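Local coordinates for protein FkbI (Streptomyces hygroscopicus, PDB 1R2J), which binds FAD and probably acts as an acyl-ACP dehydrogenase in making the methoxymalonyl extender unit of the polyketide FK520, at residues S121-R126 / G138-T143. Residues are numbered along the deposited sequence; the frame is centred on the assembly and turned at random.
With FAD (flavin-adenine dinucleotide), chain B.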
ATOM      1  N   SER A 121     -18.707   3.544   4.409  1.00 34.69           N
ATOM      2  CA  SER A 121     -20.106   3.428   4.020  1.00 35.30           C
ATOM      3  C   SER A 121     -20.718   4.778   3.669  1.00 34.67           C
ATOM      4  O   SER A 121     -21.881   4.856   3.265  1.00 34.95           O
ATOM      5  CB  SER A 121     -20.917   2.754   5.136  1.00 36.39           C
ATOM      6  OG  SER A 121     -20.845   3.484   6.346  1.00 38.52           O
ATOM      7  N   ALA A 122     -19.930   5.837   3.817  1.00 32.95           N
ATOM      8  CA  ALA A 122     -20.398   7.184   3.518  1.00 31.55           C
ATOM      9  C   ALA A 122     -20.134   7.609   2.071  1.00 30.70           C
ATOM     10  O   ALA A 122     -20.529   8.698   1.667  1.00 29.31           O
ATOM     11  CB  ALA A 122     -19.753   8.175   4.478  1.00 32.40           C
ATOM     12  N   MET A 123     -19.460   6.767   1.291  1.00 30.66           N
ATOM     13  CA  MET A 123     -19.180   7.114  -0.104  1.00 31.96           C
ATOM     14  C   MET A 123     -20.500   7.247  -0.873  1.00 33.05           C
ATOM     15  O   MET A 123     -21.444   6.500  -0.618  1.00 30.93           O
ATOM     16  CB  MET A 123     -18.293   6.051  -0.765  1.00 30.44           C
ATOM     17  CG  MET A 123     -18.862   4.643  -0.748  1.00 31.18           C
ATOM     18  SD  MET A 123     -17.977   3.506  -1.853  1.00 32.14           S
ATOM     19  CE  MET A 123     -16.473   3.154  -0.915  1.00 30.67           C
ATOM     20  N   ARG A 124     -20.566   8.194  -1.806  1.00 34.72           N
ATOM     21  CA  ARG A 124     -21.790   8.408  -2.578  1.00 36.69           C
ATOM     22  C   ARG A 124     -21.671   8.077  -4.060  1.00 37.61           C
ATOM     23  O   ARG A 124     -22.641   8.208  -4.810  1.00 36.19           O
ATOM     24  CB  ARG A 124     -22.271   9.854  -2.425  1.00 38.58           C
ATOM     25  CG  ARG A 124     -23.023  10.129  -1.134  1.00 42.59           C
ATOM     26  CD  ARG A 124     -22.317  11.164  -0.288  1.00 46.22           C
ATOM     27  NE  ARG A 124     -21.970  12.349  -1.066  1.00 50.29           N
ATOM     28  CZ  ARG A 124     -21.556  13.494  -0.533  1.00 51.60           C
ATOM     29  NH1 ARG A 124     -21.444  13.610   0.782  1.00 52.30           N
ATOM     30  NH2 ARG A 124     -21.248  14.519  -1.316  1.00 52.45           N
ATOM     31  N   THR A 125     -20.488   7.657  -4.488  1.00 36.93           N
ATOM     32  CA  THR A 125     -20.297   7.308  -5.887  1.00 38.27           C
ATOM     33  C   THR A 125     -21.260   6.173  -6.237  1.00 39.00           C
ATOM     34  O   THR A 125     -21.457   5.244  -5.447  1.00 38.45           O
ATOM     35  CB  THR A 125     -18.846   6.869  -6.151  1.00 37.87           C
ATOM     36  OG1 THR A 125     -18.719   6.408  -7.502  1.00 38.15           O
ATOM     37  CG2 THR A 125     -18.456   5.760  -5.202  1.00 40.50           C
ATOM     38  N   ARG A 126     -21.858   6.252  -7.422  1.00 39.85           N
ATOM     39  CA  ARG A 126     -22.826   5.254  -7.860  1.00 42.00           C
ATOM     40  C   ARG A 126     -22.452   4.527  -9.153  1.00 40.81           C
ATOM     41  O   ARG A 126     -21.868   5.110 -10.057  1.00 41.13           O
ATOM     42  CB  ARG A 126     -24.196   5.921  -8.039  1.00 44.51           C
ATOM     43  CG  ARG A 126     -24.135   7.313  -8.653  1.00 48.65           C
ATOM     44  CD  ARG A 126     -25.403   8.102  -8.355  1.00 52.55           C
ATOM     45  NE  ARG A 126     -25.421   9.383  -9.056  1.00 56.08           N
ATOM     46  CZ  ARG A 126     -24.604  10.396  -8.778  1.00 57.98           C
ATOM     47  NH1 ARG A 126     -23.704  10.278  -7.810  1.00 58.71           N
ATOM     48  NH2 ARG A 126     -24.684  11.526  -9.472  1.00 58.58           N
ATOM     49  N   GLY A 138     -19.064   9.706  -9.758  1.00 35.61           N
ATOM     50  CA  GLY A 138     -18.627  10.018  -8.412  1.00 34.85           C
ATOM     51  C   GLY A 138     -17.291  10.727  -8.343  1.00 34.92           C
ATOM     52  O   GLY A 138     -16.851  11.358  -9.306  1.00 34.10           O
ATOM     53  N   HIS A 139     -16.642  10.609  -7.192  1.00 34.78           N
ATOM     54  CA  HIS A 139     -15.358  11.246  -6.953  1.00 35.54           C
ATOM     55  C   HIS A 139     -14.608  10.476  -5.869  1.00 32.75           C
ATOM     56  O   HIS A 139     -15.192  10.093  -4.858  1.00 32.94           O
ATOM     57  CB  HIS A 139     -15.584  12.691  -6.489  1.00 38.71           C
ATOM     58  CG  HIS A 139     -14.324  13.482  -6.305  1.00 44.13           C
ATOM     59  ND1 HIS A 139     -13.295  13.060  -5.489  1.00 45.82           N
ATOM     60  CD2 HIS A 139     -13.936  14.676  -6.811  1.00 46.09           C
ATOM     61  CE1 HIS A 139     -12.328  13.961  -5.502  1.00 46.47           C
ATOM     62  NE2 HIS A 139     -12.692  14.952  -6.296  1.00 47.18           N
ATOM     63  N   LYS A 140     -13.322  10.236  -6.094  1.00 30.42           N
ATOM     64  CA  LYS A 140     -12.491   9.541  -5.116  1.00 27.95           C
ATOM     65  C   LYS A 140     -11.328  10.470  -4.800  1.00 27.95           C
ATOM     66  O   LYS A 140     -10.960  11.313  -5.623  1.00 27.96           O
ATOM     67  CB  LYS A 140     -11.959   8.217  -5.676  1.00 26.83           C
ATOM     68  CG  LYS A 140     -13.028   7.167  -5.970  1.00 26.48           C
ATOM     69  CD  LYS A 140     -13.850   6.836  -4.731  1.00 24.51           C
ATOM     70  CE  LYS A 140     -14.933   5.808  -5.036  1.00 26.19           C
ATOM     71  NZ  LYS A 140     -15.809   5.512  -3.858  1.00 21.90           N
ATOM     72  N   VAL A 141     -10.751  10.323  -3.612  1.00 25.44           N
ATOM     73  CA  VAL A 141      -9.641  11.169  -3.208  1.00 24.27           C
ATOM     74  C   VAL A 141      -8.410  10.363  -2.835  1.00 22.83           C
ATOM     75  O   VAL A 141      -8.508   9.188  -2.473  1.00 21.79           O
ATOM     76  CB  VAL A 141     -10.019  12.043  -1.995  1.00 25.58           C
ATOM     77  CG1 VAL A 141     -11.131  13.009  -2.372  1.00 23.96           C
ATOM     78  CG2 VAL A 141     -10.437  11.150  -0.824  1.00 22.69           C
ATOM     79  N   TRP A 142      -7.249  11.001  -2.945  1.00 21.33           N
ATOM     80  CA  TRP A 142      -5.981  10.375  -2.585  1.00 22.54           C
ATOM     81  C   TRP A 142      -5.688   8.988  -3.133  1.00 24.29           C
ATOM     82  O   TRP A 142      -4.962   8.227  -2.501  1.00 27.78           O
ATOM     83  CB  TRP A 142      -5.863  10.310  -1.065  1.00 20.72           C
ATOM     84  CG  TRP A 142      -5.385  11.561  -0.465  1.00 21.24           C
ATOM     85  CD1 TRP A 142      -6.139  12.609  -0.028  1.00 20.81           C
ATOM     86  CD2 TRP A 142      -4.023  11.919  -0.238  1.00 20.10           C
ATOM     87  NE1 TRP A 142      -5.327  13.602   0.462  1.00 19.74           N
ATOM     88  CE2 TRP A 142      -4.021  13.203   0.346  1.00 22.01           C
ATOM     89  CE3 TRP A 142      -2.799  11.278  -0.472  1.00 21.08           C
ATOM     90  CZ2 TRP A 142      -2.840  13.862   0.703  1.00 21.54           C
ATOM     91  CZ3 TRP A 142      -1.627  11.932  -0.117  1.00 22.16           C
ATOM     92  CH2 TRP A 142      -1.657  13.213   0.465  1.00 22.85           C
ATOM     93  N   THR A 143      -6.223   8.652  -4.299  1.00 24.28           N
ATOM     94  CA  THR A 143      -5.989   7.331  -4.871  1.00 23.94           C
ATOM     95  C   THR A 143      -4.518   7.101  -5.209  1.00 24.17           C
ATOM     96  O   THR A 143      -3.960   7.766  -6.082  1.00 24.99           O
ATOM     97  CB  THR A 143      -6.827   7.133  -6.141  1.00 22.42           C
ATOM     98  OG1 THR A 143      -8.169   7.560  -5.884  1.00 21.84           O
ATOM     99  CG2 THR A 143      -6.849   5.666  -6.540  1.00 23.89           C
TER
HETATM  100  PA  FAD B 399     -11.078  10.969   8.986  1.00 31.55           P
HETATM  101  O1A FAD B 399     -11.295   9.631   8.451  1.00 29.27           O
HETATM  102  O2A FAD B 399     -11.534  12.341   8.564  1.00 28.05           O
HETATM  103  O5B FAD B 399      -9.807  11.197   9.805  1.00 31.78           O
HETATM  104  C5B FAD B 399     -10.232  11.053  11.102  1.00 26.42           C
HETATM  105  C4B FAD B 399      -9.239  11.157  12.208  1.00 24.70           C
HETATM  106  O4B FAD B 399     -10.287  10.847  13.193  1.00 21.89           O
HETATM  107  C3B FAD B 399      -8.350   9.955  12.151  1.00 24.40           C
HETATM  108  O3B FAD B 399      -7.235  10.191  12.947  1.00 23.93           O
HETATM  109  C2B FAD B 399      -9.167   8.861  12.653  1.00 22.23           C
HETATM  110  O2B FAD B 399      -8.539   7.685  13.228  1.00 22.98           O
HETATM  111  C1B FAD B 399     -10.132   9.535  13.672  1.00 22.80           C
HETATM  112  N9A FAD B 399     -11.404   8.891  13.685  1.00 23.00           N
HETATM  113  C8A FAD B 399     -12.444   8.841  12.719  1.00 22.53           C
HETATM  114  N7A FAD B 399     -13.484   8.139  13.059  1.00 21.89           N
HETATM  115  C5A FAD B 399     -13.180   7.667  14.321  1.00 22.99           C
HETATM  116  C6A FAD B 399     -13.871   6.864  15.233  1.00 23.23           C
HETATM  117  N6A FAD B 399     -15.094   6.374  14.986  1.00 22.24           N
HETATM  118  N1A FAD B 399     -13.259   6.573  16.438  1.00 22.18           N
HETATM  119  C2A FAD B 399     -12.026   7.052  16.722  1.00 22.09           C
HETATM  120  N3A FAD B 399     -11.256   7.862  15.882  1.00 20.71           N
HETATM  121  C4A FAD B 399     -11.979   8.098  14.679  1.00 22.79           C
HETATM  122  N1  FAD B 399      -7.749   5.924  -0.081  1.00 27.81           N
HETATM  123  C2  FAD B 399      -8.149   5.056  -1.099  1.00 29.57           C
HETATM  124  O2  FAD B 399      -9.344   4.752  -1.279  1.00 27.98           O
HETATM  125  N3  FAD B 399      -7.189   4.517  -1.945  1.00 28.64           N
HETATM  126  C4  FAD B 399      -5.798   4.786  -1.871  1.00 28.35           C
HETATM  127  O4  FAD B 399      -5.007   4.241  -2.699  1.00 26.77           O
HETATM  128  C4X FAD B 399      -5.430   5.661  -0.875  1.00 28.10           C
HETATM  129  N5  FAD B 399      -4.004   5.970  -0.800  1.00 29.92           N
HETATM  130  C5X FAD B 399      -3.582   6.887   0.186  1.00 29.96           C
HETATM  131  C6  FAD B 399      -2.219   7.266   0.318  1.00 31.03           C
HETATM  132  C7  FAD B 399      -1.741   8.219   1.267  1.00 30.58           C
HETATM  133  C7M FAD B 399      -0.256   8.568   1.331  1.00 31.06           C
HETATM  134  C8  FAD B 399      -2.694   8.832   2.129  1.00 31.27           C
HETATM  135  C8M FAD B 399      -2.338   9.884   3.163  1.00 31.24           C
HETATM  136  C9  FAD B 399      -4.018   8.485   2.056  1.00 31.59           C
HETATM  137  C9A FAD B 399      -4.501   7.501   1.117  1.00 32.09           C
HETATM  138  N10 FAD B 399      -5.933   7.100   0.993  1.00 31.44           N
HETATM  139  C10 FAD B 399      -6.404   6.218   0.013  1.00 29.90           C
HETATM  140  C1' FAD B 399      -6.641   7.731   2.021  1.00 34.82           C
HETATM  141  C2' FAD B 399      -6.695   6.814   3.371  1.00 37.60           C
HETATM  142  O2' FAD B 399      -7.812   5.948   3.018  1.00 33.75           O
HETATM  143  C3' FAD B 399      -7.150   7.711   4.379  1.00 39.99           C
HETATM  144  O3' FAD B 399      -6.061   7.953   5.304  1.00 44.80           O
HETATM  145  C4' FAD B 399      -8.317   7.608   5.393  1.00 39.54           C
HETATM  146  O4' FAD B 399      -9.592   7.201   4.974  1.00 42.93           O
HETATM  147  C5' FAD B 399      -8.283   9.025   5.722  1.00 39.46           C
HETATM  148  O5' FAD B 399      -9.532   9.596   5.969  1.00 34.76           O
HETATM  149  P   FAD B 399      -9.518  11.208   6.159  1.00 34.54           P
HETATM  150  O1P FAD B 399     -10.674  10.653   5.637  1.00 35.96           O
HETATM  151  O2P FAD B 399     -10.347  12.519   6.218  1.00 38.58           O
HETATM  152  O3P FAD B 399     -10.269  11.196   7.601  1.00 32.22           O
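Lys140 reaches across to Thr125 and Met123 with the tip of its side chain. A turn about the CB-CG bond (chi2 -57°) sets the direction of CD, and the chain then runs extended to NZ. It crosses the Thr125 side chain at about a right angle. Thr125 CG2 lies 3.5 Å from Lys140 CE and also borders NZ. Met123 meets the same amine obliquely, with SD 3.6 Å and CE 3.8 Å from Lys140 NZ. Lys140 NZ is hydrogen-bonded to the carbonyl oxygens of Phe111 and Phe155 and forms a salt bridge with Glu113. Glu113 OE1 also accepts from Thr125 N, and OE2 from Arg124 N, so one carboxylate joins the loop and the lysine. This is the beta domain of the acyl-CoA dehydrogenase fold, where the loop entering strand 126-130 lies against strand 133-143. Thr125 OG1, anti to the backbone N (chi1 174°), packs against Gly138, 3.7 Å from Gly138 CA; no hydrogen bond links the two segments. Further along the strand, FAD C8M lies over one face of the Trp142 ring, offset toward the rim. Trp142 CE3 is 3.6 Å from FAD C8, while the Trp142 carbonyl O comes within 3.0 Å of flavin N5.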